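Hydroxyglutarate synthase (Oryza sativa, PDB 6W1K) uses iron(II) and molecular oxygen to decarboxylate and hydroxylate 2-oxoadipate to D-2-hydroxyglutarate, a step of lysine catabolism. Local coordinates at residues T24-M29 / D58-R63; K73-F78 / N189-N194; E77-F82 / I122-L127. All coordinates share one frame; numbering follows the deposited sequence.

Contact 1: T24-M29 / D58-R63; sequences TVISNM and DHFAFR. With NI (nickel (II) ion), chain E; OOG (2-oxoadipic acid), chain F.
Met-29 and Phe-62 make the sulfur-aromatic part of this contact between helix 16-36 and strand 57-65. SD of Met-29 lies 3.7 Å from CZ of Phe-62, at the ring's edge and 75° off its normal. The Met-29 chain runs extended past CG (chi2 173°, chi3 158°), which carries the sulfur out from the helix to the CZ edge of the ring. The apolar part belongs to Ile-26, whose CB sits 3.8 Å from CE2 of Phe-60.

Polar and metal bonds come from the strand's other side. His-59 NE2 binds the nickel at 2.1 Å, and the substrate chelates the same ion through keto oxygen O5 and carboxylate oxygen O3; His-195 and Glu-267 complete the site. ND1 of His-59 gives a 2.6 Å hydrogen bond to OD1 of Asp-58, nearly in the ring plane and on that oxygen's anti lone pair. Together with the metal bond, this second-shell bond holds the ring's rotation, and Arg-271 holds Asp-58 by a salt bridge. Arg-63 grips the substrate's distal carboxylate with NE to O1 at 2.8 Å and NH2 to O2 at 2.6 Å, both almost straight, the carboxylate carbon in the guanidinium plane. One strand thus packs phenylalanines on a helix while His-59 holds the metal and Arg-63 the distal carboxylate, consistent with precise placement of 2-oxoadipate at nickel, here in place of the iron(II) cofactor.

Contact 2: K73-F78 / N189-N194; sequences KSLAEF and NGYALN. With OOG (2-oxoadipic acid), chain F.
The ring of Tyr-191 is the flat group here, and helix 72-81 meets it obliquely, neither squarely over a face nor straight at the edge. CD1 of Leu-75 lies 3.8 Å from CD1 of Tyr-191, the two side chains running antiparallel alongside one another. Toward the hydroxyl end, OG of Ser-74 comes 3.2 Å from CE1 and 2.9 Å from OH of Tyr-191, the latter a hydrogen-bonding distance. OG of Ser-74 also bonds the carbonyl oxygen of Gly-71. The tyrosine proton has the carbonyl oxygen of Tyr-70 as a competing acceptor, so the bond between the two hydroxyls is not settled.

Tyr-191 is presented by a type II' beta turn from Asn-189 to Ala-192, closed by a 3.2 Å hydrogen bond from Ala-192 N to Asn-189 O. Gly-190 follows helix 181-189 with a positive phi of 62°, a value that suits glycine. Helix 72-81 is the helix of a beta-alpha-beta-beta-beta unit, as in vicinal oxygen chelate proteins, and the turn precedes strand 195-199, which begins the next such unit and carries the metal ligand His-195. Leu-75 also packs on Phe-62 of strand 57-65, and Ala-154 of helix 154-160 touches both Ser-74 and Tyr-191. Further along the loop, Asn-194 reaches the pocket of bound 2-oxoadipate.

Contact 3: E77-F82 / I122-L127; sequences EFFTDF and IFISEL. With OOG (2-oxoadipic acid), chain F.
The end of helix 72-81 lies over strand 121-127, the backbones coming nearest at Phe-79 and Ile-122, whose CA atoms are 8.2 Å apart. The ring of Phe-79 is held on both faces. Over one, CG1 of Ile-122 makes a CH-pi contact 3.9 Å from the ring centroid of Phe-79 and 19° off the normal; over the opposite face stands CD2 of the preceding Phe-78, whose ring turns its edge to Phe-79. CG1 of Ile-122 is anti to its carbonyl carbon (chi1 -50°) and CD1 is folded back (chi2 -74°), laying the branch across the ring rather than beyond it. CD1 of Ile-122 then presses close on CE1 of Phe-79, at 3.4 Å, while CG2 of Ile-122 lies over the same face toward the opposite rim, 4.0 Å from CE2 of Phe-79.

This is helix-on-sheet packing within a beta-alpha-beta-beta-beta unit of the vicinal oxygen chelate type: the helix follows strand 57-65, and strand 121-127 closes the unit, parallel to strand 57-65. CD1 of Ile-124 adds a looser approach, 4.2 Å from CD2 of Phe-79. With an alanine here instead of Phe-79, Ile-122 and Phe-78 lose the ring between them, and a gap between helix and sheet would probably open. Between the two isoleucines, Phe-123 points the other way, into the pocket, where one face of its ring lies over C4 of 2-oxoadipate.

How the contacts relate
The three contacts lie close together in the core: the centres of contacts 1 and 2 are about 9 Å apart, those of contacts 1 and 3 about 10 Å, and those of contacts 2 and 3 about 7 Å. Along the chain contact 1 closes first; contacts 2 and 3 then start from the same helix, 72-81, and share Glu-77 and Phe-78. Strands 57-65 and 121-127, of contacts 1 and 3, are parallel neighbours in one sheet. Ala-61 O takes Asn-194 N of the contact 2 loop. Phe-60, Phe-62, Ile-122 and Ile-124 face helices 16-36 and 72-81, while His-59, Arg-63 and Phe-123 face the substrate.

Contact 1: T24-M29 / D58-R63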
loop_
_atom_site.group_PDB
_atom_site.type_symbol
_atom_site.label_atom_id
_atom_site.label_comp_id
_atom_site.label_asym_id
_atom_site.label_seq_id
_atom_site.Cartn_x
_atom_site.Cartn_y
_atom_site.Cartn_z
ATOM N N THR A 24 -13.189 11.770 -2.248
ATOM C CA THR A 24 -12.348 12.980 -2.212
ATOM C C THR A 24 -11.193 12.807 -1.232
ATOM O O THR A 24 -10.129 13.407 -1.423
ATOM C CB THR A 24 -13.126 14.250 -1.830
ATOM O OG1 THR A 24 -13.495 14.212 -0.440
ATOM C CG2 THR A 24 -14.330 14.442 -2.725
ATOM N N VAL A 25 -11.379 12.014 -0.162
ATOM C CA VAL A 25 -10.303 11.821 0.800
ATOM C C VAL A 25 -9.182 10.986 0.181
ATOM O O VAL A 25 -7.989 11.321 0.303
ATOM C CB VAL A 25 -10.838 11.175 2.098
ATOM C CG1 VAL A 25 -9.668 10.861 3.064
ATOM C CG2 VAL A 25 -11.834 12.079 2.847
ATOM N N ILE A 26 -9.528 9.871 -0.458
ATOM C CA ILE A 26 -8.466 9.025 -0.988
ATOM C C ILE A 26 -7.840 9.719 -2.180
ATOM O O ILE A 26 -6.666 9.480 -2.483
ATOM C CB ILE A 26 -8.917 7.582 -1.319
ATOM C CG1 ILE A 26 -10.130 7.514 -2.236
ATOM C CG2 ILE A 26 -9.170 6.844 -0.019
ATOM C CD1 ILE A 26 -10.338 6.132 -2.889
ATOM N N SER A 27 -8.581 10.621 -2.819
ATOM C CA SER A 27 -8.008 11.426 -3.889
ATOM C C SER A 27 -6.930 12.346 -3.349
ATOM O O SER A 27 -5.876 12.508 -3.973
ATOM C CB SER A 27 -9.114 12.212 -4.589
ATOM O OG SER A 27 -8.551 13.121 -5.487
ATOM N N ASN A 28 -7.146 12.909 -2.155
ATOM C CA ASN A 28 -6.125 13.762 -1.555
ATOM C C ASN A 28 -4.923 12.946 -1.097
ATOM O O ASN A 28 -3.790 13.407 -1.213
ATOM C CB ASN A 28 -6.734 14.574 -0.406
ATOM C CG ASN A 28 -7.534 15.739 -0.918
ATOM O OD1 ASN A 28 -7.209 16.274 -1.963
ATOM N ND2 ASN A 28 -8.598 16.111 -0.227
ATOM N N MET A 29 -5.139 11.721 -0.594
ATOM C CA MET A 29 -3.996 10.866 -0.287
ATOM C C MET A 29 -3.156 10.642 -1.538
ATOM O O MET A 29 -1.922 10.717 -1.497
ATOM C CB MET A 29 -4.467 9.531 0.287
ATOM C CG MET A 29 -5.227 9.643 1.610
ATOM S SD MET A 29 -5.908 8.033 2.103
ATOM C CE MET A 29 -6.122 8.235 3.855
ATOM N N ASP A 58 -5.771 -1.705 -7.193
ATOM C CA ASP A 58 -6.029 -2.972 -6.506
ATOM C C ASP A 58 -6.093 -2.765 -5.001
ATOM O O ASP A 58 -7.001 -3.269 -4.322
ATOM C CB ASP A 58 -4.925 -3.955 -6.858
ATOM C CG ASP A 58 -5.115 -5.311 -6.198
ATOM O OD1 ASP A 58 -4.724 -5.499 -5.013
ATOM O OD2 ASP A 58 -5.684 -6.175 -6.868
ATOM N N HIS A 59 -5.120 -2.033 -4.463
ATOM C CA HIS A 59 -5.100 -1.679 -3.048
ATOM C C HIS A 59 -4.185 -0.482 -2.790
ATOM O O HIS A 59 -3.343 -0.113 -3.611
ATOM C CB HIS A 59 -4.670 -2.878 -2.185
ATOM C CG HIS A 59 -3.278 -3.374 -2.450
ATOM N ND1 HIS A 59 -2.989 -4.277 -3.444
ATOM C CD2 HIS A 59 -2.097 -3.144 -1.802
ATOM C CE1 HIS A 59 -1.696 -4.564 -3.426
ATOM N NE2 HIS A 59 -1.136 -3.898 -2.436
ATOM N N PHE A 60 -4.411 0.146 -1.636
ATOM C CA PHE A 60 -3.579 1.166 -1.023
ATOM C C PHE A 60 -2.888 0.504 0.160
ATOM O O PHE A 60 -3.482 -0.361 0.797
ATOM C CB PHE A 60 -4.422 2.322 -0.489
ATOM C CG PHE A 60 -4.839 3.346 -1.503
ATOM C CD1 PHE A 60 -4.682 3.125 -2.865
ATOM C CD2 PHE A 60 -5.409 4.545 -1.075
ATOM C CE1 PHE A 60 -5.055 4.057 -3.775
ATOM C CE2 PHE A 60 -5.771 5.513 -1.990
ATOM C CZ PHE A 60 -5.606 5.252 -3.359
ATOM N N ALA A 61 -1.659 0.930 0.496
ATOM C CA ALA A 61 -0.962 0.369 1.657
ATOM C C ALA A 61 -0.385 1.494 2.523
ATOM O O ALA A 61 -0.036 2.559 2.015
ATOM C CB ALA A 61 0.136 -0.603 1.231
ATOM N N PHE A 62 -0.391 1.280 3.838
ATOM C CA PHE A 62 0.066 2.257 4.830
ATOM C C PHE A 62 0.920 1.535 5.867
ATOM O O PHE A 62 0.721 0.345 6.127
ATOM C CB PHE A 62 -1.100 2.980 5.556
ATOM C CG PHE A 62 -2.051 3.702 4.636
ATOM C CD1 PHE A 62 -3.128 3.037 4.062
ATOM C CD2 PHE A 62 -1.869 5.034 4.347
ATOM C CE1 PHE A 62 -3.980 3.713 3.220
ATOM C CE2 PHE A 62 -2.717 5.731 3.509
ATOM C CZ PHE A 62 -3.788 5.068 2.957
ATOM N N ARG A 63 1.852 2.287 6.487
ATOM C CA ARG A 63 2.736 1.791 7.525
ATOM C C ARG A 63 2.583 2.600 8.806
ATOM O O ARG A 63 2.333 3.813 8.768
ATOM C CB ARG A 63 4.191 1.854 7.063
ATOM C CG ARG A 63 4.479 1.001 5.835
ATOM C CD ARG A 63 5.956 0.961 5.530
ATOM N NE ARG A 63 6.236 0.113 4.379
ATOM C CZ ARG A 63 7.434 0.013 3.820
ATOM N NH1 ARG A 63 8.453 0.708 4.316
ATOM N NH2 ARG A 63 7.612 -0.760 2.770
HETATM NI NI NI E . 0.908 -3.957 -2.011
HETATM C C2 OOG F . 3.223 -3.213 2.237
HETATM C C3 OOG F . 3.854 -4.395 1.499
HETATM C C4 OOG F . 2.851 -5.549 1.394
HETATM C C6 OOG F . 1.375 -6.494 -0.591
HETATM O O4 OOG F . 1.441 -7.668 -0.147
HETATM O O3 OOG F . 0.917 -6.289 -1.736
HETATM C C5 OOG F . 1.851 -5.323 0.259
HETATM C C1 OOG F . 4.256 -2.125 2.568
HETATM O O1 OOG F . 4.018 -1.312 3.392
HETATM O O2 OOG F . 5.485 -2.063 1.911
HETATM O O5 OOG F . 1.437 -4.242 0.031
#

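Contact 2: K73-F78 / N189-N194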
loop_
_atom_site.group_PDB
_atom_site.type_symbol
_atom_site.label_atom_id
_atom_site.label_comp_id
_atom_site.label_asym_id
_atom_site.label_seq_id
_atom_site.Cartn_x
_atom_site.Cartn_y
_atom_site.Cartn_z
ATOM N N LYS A 73 -4.932 0.512 14.157
ATOM C CA LYS A 73 -6.239 1.039 14.516
ATOM C C LYS A 73 -6.360 2.538 14.241
ATOM O O LYS A 73 -7.482 3.032 14.041
ATOM C CB LYS A 73 -6.515 0.739 15.980
ATOM C CG LYS A 73 -5.544 1.408 16.923
ATOM C CD LYS A 73 -6.032 1.340 18.371
ATOM C CE LYS A 73 -5.535 0.109 19.075
ATOM N NZ LYS A 73 -5.372 0.341 20.543
ATOM N N SER A 74 -5.235 3.269 14.201
ATOM C CA SER A 74 -5.297 4.713 14.033
ATOM C C SER A 74 -5.774 5.085 12.635
ATOM O O SER A 74 -6.368 6.154 12.445
ATOM C CB SER A 74 -3.925 5.338 14.351
ATOM O OG SER A 74 -2.973 5.077 13.331
ATOM N N LEU A 75 -5.557 4.215 11.659
ATOM C CA LEU A 75 -6.121 4.409 10.328
ATOM C C LEU A 75 -7.345 3.556 10.068
ATOM O O LEU A 75 -8.219 3.963 9.298
ATOM C CB LEU A 75 -5.100 4.065 9.251
ATOM C CG LEU A 75 -4.155 5.181 8.841
ATOM C CD1 LEU A 75 -3.053 4.511 7.994
ATOM C CD2 LEU A 75 -4.896 6.268 8.106
ATOM N N ALA A 76 -7.421 2.381 10.686
ATOM C CA ALA A 76 -8.487 1.456 10.316
ATOM C C ALA A 76 -9.855 2.037 10.603
ATOM O O ALA A 76 -10.801 1.749 9.882
ATOM C CB ALA A 76 -8.376 0.138 11.060
ATOM N N GLU A 77 -9.980 2.829 11.669
ATOM C CA GLU A 77 -11.277 3.385 12.058
ATOM C C GLU A 77 -11.862 4.302 10.979
ATOM O O GLU A 77 -13.087 4.360 10.795
ATOM C CB GLU A 77 -11.105 4.150 13.367
ATOM C CG GLU A 77 -12.370 4.430 14.124
ATOM C CD GLU A 77 -12.180 5.501 15.209
ATOM O OE1 GLU A 77 -13.196 6.148 15.554
ATOM O OE2 GLU A 77 -11.031 5.707 15.697
ATOM N N PHE A 78 -11.015 5.073 10.303
ATOM C CA PHE A 78 -11.499 5.852 9.174
ATOM C C PHE A 78 -12.147 4.951 8.132
ATOM O O PHE A 78 -13.285 5.196 7.702
ATOM C CB PHE A 78 -10.350 6.640 8.531
ATOM C CG PHE A 78 -10.727 7.260 7.195
ATOM C CD1 PHE A 78 -11.647 8.285 7.132
ATOM C CD2 PHE A 78 -10.174 6.775 6.023
ATOM C CE1 PHE A 78 -12.012 8.868 5.905
ATOM C CE2 PHE A 78 -10.524 7.338 4.794
ATOM C CZ PHE A 78 -11.463 8.372 4.730
ATOM N N ASN A 189 8.084 9.324 6.931
ATOM C CA ASN A 189 6.915 9.364 6.043
ATOM C C ASN A 189 5.581 9.300 6.778
ATOM O O ASN A 189 4.563 9.728 6.221
ATOM C CB ASN A 189 6.956 8.211 5.011
ATOM C CG ASN A 189 8.054 8.387 3.954
ATOM O OD1 ASN A 189 7.914 9.150 3.007
ATOM N ND2 ASN A 189 9.164 7.688 4.137
ATOM N N GLY A 190 5.538 8.740 7.982
ATOM C CA GLY A 190 4.295 8.750 8.736
ATOM C C GLY A 190 3.199 7.992 8.002
ATOM O O GLY A 190 3.416 6.922 7.432
ATOM N N TYR A 191 2.012 8.562 8.028
ATOM C CA TYR A 191 0.811 7.973 7.469
ATOM C C TYR A 191 0.648 8.225 5.965
ATOM O O TYR A 191 -0.458 8.023 5.421
ATOM C CB TYR A 191 -0.379 8.532 8.229
ATOM C CG TYR A 191 -0.473 8.130 9.675
ATOM C CD1 TYR A 191 -0.808 6.834 10.026
ATOM C CD2 TYR A 191 -0.260 9.063 10.690
ATOM C CE1 TYR A 191 -0.920 6.466 11.338
ATOM C CE2 TYR A 191 -0.380 8.707 11.990
ATOM C CZ TYR A 191 -0.728 7.404 12.317
ATOM O OH TYR A 191 -0.863 7.036 13.633
ATOM N N ALA A 192 1.705 8.656 5.282
ATOM C CA ALA A 192 1.647 8.847 3.842
ATOM C C ALA A 192 1.382 7.521 3.155
ATOM O O ALA A 192 1.833 6.460 3.593
ATOM C CB ALA A 192 2.952 9.432 3.291
ATOM N N LEU A 193 0.614 7.580 2.078
ATOM C CA LEU A 193 0.380 6.378 1.290
ATOM C C LEU A 193 1.714 5.762 0.883
ATOM O O LEU A 193 2.561 6.433 0.270
ATOM C CB LEU A 193 -0.435 6.761 0.069
ATOM C CG LEU A 193 -0.796 5.644 -0.871
ATOM C CD1 LEU A 193 -1.788 4.648 -0.251
ATOM C CD2 LEU A 193 -1.379 6.322 -2.100
ATOM N N ASN A 194 1.914 4.494 1.244
ATOM C CA ASN A 194 3.191 3.824 0.969
ATOM C C ASN A 194 3.251 3.306 -0.466
ATOM O O ASN A 194 4.320 3.321 -1.099
ATOM C CB ASN A 194 3.382 2.689 1.973
ATOM C CG ASN A 194 4.534 1.798 1.614
ATOM O OD1 ASN A 194 4.354 0.778 0.965
ATOM N ND2 ASN A 194 5.733 2.189 2.016
HETATM C C2 OOG F . 3.223 -3.213 2.237
HETATM C C3 OOG F . 3.854 -4.395 1.499
HETATM C C4 OOG F . 2.851 -5.549 1.394
HETATM C C6 OOG F . 1.375 -6.494 -0.591
HETATM O O4 OOG F . 1.441 -7.668 -0.147
HETATM O O3 OOG F . 0.917 -6.289 -1.736
HETATM C C5 OOG F . 1.851 -5.323 0.259
HETATM C C1 OOG F . 4.256 -2.125 2.568
HETATM O O1 OOG F . 4.018 -1.312 3.392
HETATM O O2 OOG F . 5.485 -2.063 1.911
HETATM O O5 OOG F . 1.437 -4.242 0.031
#

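Contact 3: E77-F82 / I122-L127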
loop_
_atom_site.group_PDB
_atom_site.type_symbol
_atom_site.label_atom_id
_atom_site.label_comp_id
_atom_site.label_asym_id
_atom_site.label_seq_id
_atom_site.Cartn_x
_atom_site.Cartn_y
_atom_site.Cartn_z
ATOM N N GLU A 77 -9.980 2.829 11.669
ATOM C CA GLU A 77 -11.277 3.385 12.058
ATOM C C GLU A 77 -11.862 4.302 10.979
ATOM O O GLU A 77 -13.087 4.360 10.795
ATOM C CB GLU A 77 -11.105 4.150 13.367
ATOM C CG GLU A 77 -12.370 4.430 14.124
ATOM C CD GLU A 77 -12.180 5.501 15.209
ATOM O OE1 GLU A 77 -13.196 6.148 15.554
ATOM O OE2 GLU A 77 -11.031 5.707 15.697
ATOM N N PHE A 78 -11.015 5.073 10.303
ATOM C CA PHE A 78 -11.499 5.852 9.174
ATOM C C PHE A 78 -12.147 4.951 8.132
ATOM O O PHE A 78 -13.285 5.196 7.702
ATOM C CB PHE A 78 -10.350 6.640 8.531
ATOM C CG PHE A 78 -10.727 7.260 7.195
ATOM C CD1 PHE A 78 -11.647 8.285 7.132
ATOM C CD2 PHE A 78 -10.174 6.775 6.023
ATOM C CE1 PHE A 78 -12.012 8.868 5.905
ATOM C CE2 PHE A 78 -10.524 7.338 4.794
ATOM C CZ PHE A 78 -11.463 8.372 4.730
ATOM N N PHE A 79 -11.426 3.909 7.701
ATOM C CA PHE A 79 -11.926 3.065 6.612
ATOM C C PHE A 79 -13.167 2.296 7.033
ATOM O O PHE A 79 -14.116 2.174 6.238
ATOM C CB PHE A 79 -10.828 2.123 6.078
ATOM C CG PHE A 79 -9.723 2.866 5.403
ATOM C CD1 PHE A 79 -9.919 3.420 4.140
ATOM C CD2 PHE A 79 -8.509 3.076 6.041
ATOM C CE1 PHE A 79 -8.968 4.137 3.530
ATOM C CE2 PHE A 79 -7.553 3.826 5.429
ATOM C CZ PHE A 79 -7.778 4.352 4.169
ATOM N N THR A 80 -13.217 1.796 8.282
ATOM C CA THR A 80 -14.434 1.111 8.723
ATOM C C THR A 80 -15.602 2.080 8.932
ATOM O O THR A 80 -16.757 1.671 8.785
ATOM C CB THR A 80 -14.200 0.282 9.999
ATOM O OG1 THR A 80 -13.708 1.107 11.058
ATOM C CG2 THR A 80 -13.180 -0.836 9.701
ATOM N N ASP A 81 -15.342 3.361 9.243
ATOM C CA ASP A 81 -16.404 4.369 9.204
ATOM C C ASP A 81 -17.011 4.509 7.792
ATOM O O ASP A 81 -18.181 4.845 7.643
ATOM C CB ASP A 81 -15.864 5.731 9.647
ATOM C CG ASP A 81 -15.656 5.861 11.166
ATOM O OD1 ASP A 81 -16.112 5.007 11.953
ATOM O OD2 ASP A 81 -15.000 6.863 11.546
ATOM N N PHE A 82 -16.228 4.248 6.757
ATOM C CA PHE A 82 -16.692 4.274 5.374
ATOM C C PHE A 82 -16.843 2.869 4.791
ATOM O O PHE A 82 -16.611 2.636 3.605
ATOM C CB PHE A 82 -15.766 5.183 4.563
ATOM C CG PHE A 82 -15.964 6.636 4.929
ATOM C CD1 PHE A 82 -17.072 7.346 4.440
ATOM C CD2 PHE A 82 -15.113 7.266 5.831
ATOM C CE1 PHE A 82 -17.334 8.665 4.833
ATOM C CE2 PHE A 82 -15.353 8.586 6.215
ATOM C CZ PHE A 82 -16.456 9.288 5.717
ATOM N N ILE A 122 -7.560 -2.029 1.270
ATOM C CA ILE A 122 -6.593 -1.311 2.090
ATOM C C ILE A 122 -5.746 -2.321 2.857
ATOM O O ILE A 122 -6.278 -3.245 3.467
ATOM C CB ILE A 122 -7.265 -0.320 3.073
ATOM C CG1 ILE A 122 -8.273 0.586 2.369
ATOM C CG2 ILE A 122 -6.180 0.501 3.760
ATOM C CD1 ILE A 122 -7.683 1.644 1.533
ATOM N N PHE A 123 -4.425 -2.144 2.815
ATOM C CA PHE A 123 -3.457 -2.994 3.507
ATOM C C PHE A 123 -2.741 -2.084 4.507
ATOM O O PHE A 123 -2.153 -1.081 4.099
ATOM C CB PHE A 123 -2.474 -3.617 2.498
ATOM C CG PHE A 123 -1.522 -4.620 3.084
ATOM C CD1 PHE A 123 -0.406 -4.208 3.823
ATOM C CD2 PHE A 123 -1.724 -5.979 2.876
ATOM C CE1 PHE A 123 0.487 -5.155 4.357
ATOM C CE2 PHE A 123 -0.848 -6.928 3.406
ATOM C CZ PHE A 123 0.252 -6.519 4.152
ATOM N N ILE A 124 -2.842 -2.386 5.812
ATOM C CA ILE A 124 -2.266 -1.529 6.848
ATOM C C ILE A 124 -1.378 -2.401 7.725
ATOM O O ILE A 124 -1.841 -3.408 8.275
ATOM C CB ILE A 124 -3.318 -0.836 7.718
ATOM C CG1 ILE A 124 -4.337 -0.095 6.841
ATOM C CG2 ILE A 124 -2.628 0.140 8.635
ATOM C CD1 ILE A 124 -5.523 0.493 7.595
ATOM N N SER A 125 -0.125 -2.040 7.829
ATOM C CA SER A 125 0.810 -2.787 8.657
ATOM C C SER A 125 1.223 -1.913 9.840
ATOM O O SER A 125 1.019 -0.688 9.846
ATOM C CB SER A 125 1.999 -3.247 7.825
ATOM O OG SER A 125 2.687 -2.157 7.275
ATOM N N GLU A 126 1.737 -2.566 10.880
ATOM C CA GLU A 126 2.327 -1.850 12.001
ATOM C C GLU A 126 3.600 -2.545 12.463
ATOM O O GLU A 126 3.698 -3.769 12.439
ATOM C CB GLU A 126 1.355 -1.741 13.189
ATOM C CG GLU A 126 1.008 -3.051 13.871
ATOM C CD GLU A 126 -0.111 -2.924 14.921
ATOM O OE1 GLU A 126 -0.785 -1.868 15.015
ATOM O OE2 GLU A 126 -0.322 -3.902 15.653
ATOM N N LEU A 127 4.557 -1.748 12.910
ATOM C CA LEU A 127 5.758 -2.283 13.549
ATOM C C LEU A 127 5.474 -2.656 15.003
ATOM O O LEU A 127 4.891 -1.869 15.761
ATOM C CB LEU A 127 6.856 -1.234 13.465
ATOM C CG LEU A 127 8.221 -1.593 14.072
ATOM C CD1 LEU A 127 8.988 -2.614 13.303
ATOM C CD2 LEU A 127 8.979 -0.254 14.123
HETATM C C2 OOG F . 3.223 -3.213 2.237
HETATM C C3 OOG F . 3.854 -4.395 1.499
HETATM C C4 OOG F . 2.851 -5.549 1.394
HETATM C C6 OOG F . 1.375 -6.494 -0.591
HETATM O O4 OOG F . 1.441 -7.668 -0.147
HETATM O O3 OOG F . 0.917 -6.289 -1.736
HETATM C C5 OOG F . 1.851 -5.323 0.259
HETATM C C1 OOG F . 4.256 -2.125 2.568
HETATM O O1 OOG F . 4.018 -1.312 3.392
HETATM O O2 OOG F . 5.485 -2.063 1.911
HETATM O O5 OOG F . 1.437 -4.242 0.031
#